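Local coordinates for Aac(6')-ib (Escherichia coli, PDB 2VQY), which probably transfers an acetyl group from acetyl-CoA to the 6'-amino group of aminoglycosides such as kanamycin B, which would confer antibiotic resistance, at residues A[40-45]-A[118-123]. The protein carries 2 engineered substitutions. Residues are numbered along the deposited sequence; the frame is centred on the assembly and turned at random.
Sequences YEWLNR and DQLLAN. With ACO (acetyl coenzyme *a), chain B.
Leu120, Ala122 and Asn123 receive Trp42, Leu43 and Arg45 where helix 36-43 and the residues linking it to helix 46-49 pack against strand 114-121 and the turn after it, the strand being the central one of the GNAT fold that carries acetyl-CoA. Along that strand, Asp118 turns its carboxylate to the antibiotic pocket, where OD1 hydrogen-bonds paromomycin. Gln119 comes next and engages the cofactor through its backbone: its N donates to the thioester carbonyl O of acetyl-CoA at 3.1 Å, and its O accepts a weak bond from N4P of the pantetheine arm. Leu120 turns its side chain toward 40-45. Its chi1 of 64° sets CG between the backbone N and the carbonyl carbon, placing Leu120 CD2 3.7 Å from Leu43 CD2, the two side chains crossing at about a right angle; Ile48 also touches both leucines. Leu121 turns its side chain away from 40-45, to pack on Leu131 and Leu135 of helix 131-144, while its N binds O9P of acetyl-CoA at 2.8 Å. At Ala122 the strand has ended, and the methyl meets the indole of Trp42 face-on: CB lies 3.4 Å from the centroid of the five-membered ring and 17° off its normal, which identifies a CH-pi contact. Arg45, extended from CG to NE, brings NH1 to 2.8 Å from Ala122 O with an N-H...O angle of 159°. The oxygen lies near the guanidinium plane, although NH1 stands well above the carbonyl plane. Trp42 CD1 lies over one guanidinium face, offset toward its rim, and Glu41 OE2 forms a salt bridge with NH2, so contacts from both segments fix the rotation of the group. Asn123 lies alongside Arg45, its ND2 bonded to Gln126 OE1, while the bond that its OD1 accepts from Arg45 NH1, 3.1 Å long, is weak and bent.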
loop_
_atom_site.group_PDB
_atom_site.type_symbol
_atom_site.label_atom_id
_atom_site.label_comp_id
_atom_site.label_asym_id
_atom_site.label_seq_id
_atom_site.Cartn_x
_atom_site.Cartn_y
_atom_site.Cartn_z
ATOM N N TYR A 40 -1.911 -14.941 -5.463
ATOM C CA TYR A 40 -2.831 -15.880 -4.847
ATOM C C TYR A 40 -2.145 -16.702 -3.747
ATOM O O TYR A 40 -2.643 -16.768 -2.618
ATOM C CB TYR A 40 -3.439 -16.788 -5.921
ATOM C CG TYR A 40 -4.011 -18.086 -5.381
ATOM C CD1 TYR A 40 -5.149 -18.080 -4.576
ATOM C CD2 TYR A 40 -3.405 -19.316 -5.681
ATOM C CE1 TYR A 40 -5.683 -19.290 -4.073
ATOM C CE2 TYR A 40 -3.926 -20.527 -5.193
ATOM C CZ TYR A 40 -5.049 -20.511 -4.399
ATOM O OH TYR A 40 -5.569 -21.685 -3.919
ATOM N N GLU A 41 -0.994 -17.298 -4.074
ATOM C CA GLU A 41 -0.198 -18.004 -3.080
ATOM C C GLU A 41 0.088 -17.120 -1.848
ATOM O O GLU A 41 -0.117 -17.547 -0.690
ATOM C CB GLU A 41 1.105 -18.536 -3.680
ATOM C CG GLU A 41 1.910 -19.270 -2.616
ATOM C CD GLU A 41 3.172 -19.934 -3.147
ATOM O OE1 GLU A 41 3.441 -19.887 -4.358
ATOM O OE2 GLU A 41 3.879 -20.512 -2.304
ATOM N N TRP A 42 0.575 -15.906 -2.104
ATOM C CA TRP A 42 0.907 -14.962 -1.021
ATOM C C TRP A 42 -0.272 -14.646 -0.121
ATOM O O TRP A 42 -0.156 -14.721 1.119
ATOM C CB TRP A 42 1.470 -13.667 -1.611
ATOM C CG TRP A 42 2.836 -13.788 -2.263
ATOM C CD1 TRP A 42 3.678 -14.886 -2.287
ATOM C CD2 TRP A 42 3.507 -12.748 -2.958
ATOM N NE1 TRP A 42 4.828 -14.576 -2.975
ATOM C CE2 TRP A 42 4.756 -13.258 -3.383
ATOM C CE3 TRP A 42 3.173 -11.408 -3.260
ATOM C CZ2 TRP A 42 5.671 -12.483 -4.110
ATOM C CZ3 TRP A 42 4.084 -10.636 -3.971
ATOM C CH2 TRP A 42 5.324 -11.165 -4.372
ATOM N N LEU A 43 -1.413 -14.323 -0.732
ATOM C CA LEU A 43 -2.642 -13.899 -0.021
ATOM C C LEU A 43 -3.241 -14.982 0.869
ATOM O O LEU A 43 -4.117 -14.717 1.684
ATOM C CB LEU A 43 -3.695 -13.373 -1.011
ATOM C CG LEU A 43 -3.320 -12.062 -1.723
ATOM C CD1 LEU A 43 -4.432 -11.623 -2.663
ATOM C CD2 LEU A 43 -3.025 -10.942 -0.693
ATOM N N ASN A 44 -2.749 -16.206 0.693
ATOM C CA ASN A 44 -3.131 -17.328 1.524
ATOM C C ASN A 44 -2.070 -17.756 2.536
ATOM O O ASN A 44 -2.215 -18.803 3.199
ATOM C CB ASN A 44 -3.588 -18.492 0.641
ATOM C CG ASN A 44 -4.957 -18.253 0.062
ATOM O OD1 ASN A 44 -5.961 -18.378 0.764
ATOM N ND2 ASN A 44 -5.011 -17.865 -1.221
ATOM N N ARG A 45 -1.010 -16.964 2.670
ATOM C CA ARG A 45 -0.023 -17.237 3.718
ATOM C C ARG A 45 -0.535 -16.679 5.033
ATOM O O ARG A 45 -1.167 -15.624 5.065
ATOM C CB ARG A 45 1.352 -16.698 3.351
ATOM C CG ARG A 45 1.921 -17.402 2.135
ATOM C CD ARG A 45 3.305 -16.953 1.816
ATOM N NE ARG A 45 3.835 -17.712 0.696
ATOM C CZ ARG A 45 4.924 -17.403 0.017
ATOM N NH1 ARG A 45 5.639 -16.317 0.307
ATOM N NH2 ARG A 45 5.305 -18.203 -0.974
ATOM N N ASP A 118 -1.400 0.565 0.090
ATOM C CA ASP A 118 -1.532 -0.660 0.911
ATOM C C ASP A 118 -0.397 -1.563 0.473
ATOM O O ASP A 118 0.035 -1.494 -0.705
ATOM C CB ASP A 118 -2.871 -1.373 0.657
ATOM C CG ASP A 118 -4.078 -0.452 0.818
ATOM O OD1 ASP A 118 -4.460 -0.218 1.976
ATOM O OD2 ASP A 118 -4.652 0.010 -0.200
ATOM N N GLN A 119 0.125 -2.385 1.383
ATOM C CA GLN A 119 1.238 -3.267 0.983
ATOM C C GLN A 119 1.411 -4.442 1.913
ATOM O O GLN A 119 0.869 -4.463 3.047
ATOM C CB GLN A 119 2.568 -2.498 0.805
ATOM C CG GLN A 119 3.306 -2.116 2.074
ATOM C CD GLN A 119 2.529 -1.150 2.905
ATOM O OE1 GLN A 119 2.085 -0.098 2.421
ATOM N NE2 GLN A 119 2.335 -1.503 4.176
ATOM N N LEU A 120 2.160 -5.427 1.422
ATOM C CA LEU A 120 2.414 -6.641 2.194
ATOM C C LEU A 120 3.771 -7.208 1.784
ATOM O O LEU A 120 4.212 -7.026 0.638
ATOM C CB LEU A 120 1.286 -7.671 1.994
ATOM C CG LEU A 120 1.091 -8.234 0.588
ATOM C CD1 LEU A 120 1.995 -9.504 0.402
ATOM C CD2 LEU A 120 -0.387 -8.559 0.324
ATOM N N LEU A 121 4.422 -7.872 2.722
ATOM C CA LEU A 121 5.650 -8.612 2.436
ATOM C C LEU A 121 5.293 -10.104 2.345
ATOM O O LEU A 121 4.629 -10.655 3.227
ATOM C CB LEU A 121 6.698 -8.367 3.518
ATOM C CG LEU A 121 7.309 -6.960 3.666
ATOM C CD1 LEU A 121 8.269 -6.960 4.893
ATOM C CD2 LEU A 121 8.010 -6.538 2.393
ATOM N N ALA A 122 5.755 -10.724 1.262
ATOM C CA ALA A 122 5.416 -12.100 0.904
ATOM C C ALA A 122 5.903 -13.175 1.892
ATOM O O ALA A 122 5.225 -14.173 2.095
ATOM C CB ALA A 122 5.992 -12.385 -0.467
ATOM N N ASN A 123 7.080 -12.952 2.482
ATOM C CA ASN A 123 7.805 -13.973 3.257
ATOM C C ASN A 123 7.814 -13.689 4.754
ATOM O O ASN A 123 8.301 -12.648 5.202
ATOM C CB ASN A 123 9.240 -14.114 2.722
ATOM C CG ASN A 123 9.273 -14.505 1.258
ATOM O OD1 ASN A 123 8.564 -15.412 0.850
ATOM N ND2 ASN A 123 10.065 -13.800 0.460
HETATM N N1A ACO B . 3.980 -2.168 18.852
HETATM C C2A ACO B . 4.824 -1.214 18.452
HETATM N N3A ACO B . 5.697 -1.449 17.477
HETATM C C4A ACO B . 5.740 -2.658 16.864
HETATM C C5A ACO B . 4.873 -3.665 17.243
HETATM C C6A ACO B . 3.976 -3.396 18.273
HETATM N N6A ACO B . 3.121 -4.342 18.679
HETATM N N7A ACO B . 5.131 -4.727 16.486
HETATM C C8A ACO B . 6.135 -4.414 15.661
HETATM N N9A ACO B . 6.505 -3.154 15.897
HETATM C C1B ACO B . 7.561 -2.351 15.213
HETATM C C2B ACO B . 8.923 -2.988 15.006
HETATM O O2B ACO B . 9.665 -2.957 16.230
HETATM C C3B ACO B . 9.507 -2.015 13.987
HETATM O O3B ACO B . 9.851 -0.768 14.614
HETATM P P3B ACO B . 11.337 -0.437 15.179
HETATM O O7A ACO B . 11.160 1.013 15.874
HETATM O O8A ACO B . 12.239 -0.235 13.874
HETATM O O9A ACO B . 11.809 -1.497 16.113
HETATM C C4B ACO B . 8.292 -1.682 13.102
HETATM O O4B ACO B . 7.126 -2.070 13.869
HETATM C C5B ACO B . 8.132 -2.365 11.730
HETATM O O5B ACO B . 9.052 -1.841 10.771
HETATM P P1A ACO B . 9.599 -2.800 9.591
HETATM O O1A ACO B . 10.121 -1.929 8.490
HETATM O O2A ACO B . 10.463 -3.905 10.104
HETATM O O3A ACO B . 8.243 -3.449 9.137
HETATM P P2A ACO B . 8.109 -4.738 8.173
HETATM O O4A ACO B . 9.321 -4.931 7.384
HETATM O O5A ACO B . 7.524 -5.876 8.964
HETATM O O6A ACO B . 6.922 -4.166 7.199
HETATM C CBP ACO B . 4.517 -4.583 6.855
HETATM C CCP ACO B . 5.582 -3.793 7.655
HETATM C CDP ACO B . 3.107 -4.143 7.375
HETATM C CEP ACO B . 4.670 -4.226 5.362
HETATM C CAP ACO B . 4.734 -6.118 7.112
HETATM O OAP ACO B . 4.898 -6.386 8.537
HETATM C C9P ACO B . 3.614 -6.991 6.485
HETATM O O9P ACO B . 3.595 -7.193 5.261
HETATM N N8P ACO B . 2.711 -7.472 7.358
HETATM C C7P ACO B . 1.562 -8.325 7.014
HETATM C C6P ACO B . 0.614 -7.638 5.997
HETATM C C5P ACO B . 0.072 -6.287 6.498
HETATM O O5P ACO B . -0.012 -6.061 7.704
HETATM N N4P ACO B . -0.242 -5.428 5.504
HETATM C C3P ACO B . -0.753 -4.184 5.571
HETATM C C2P ACO B . -0.988 -3.450 6.709
HETATM S S1P ACO B . -1.945 -1.866 6.589
HETATM C C ACO B . -1.936 -1.185 4.951
HETATM O O ACO B . -1.366 -1.724 3.982
HETATM C CH3 ACO B . -2.696 0.168 4.877
#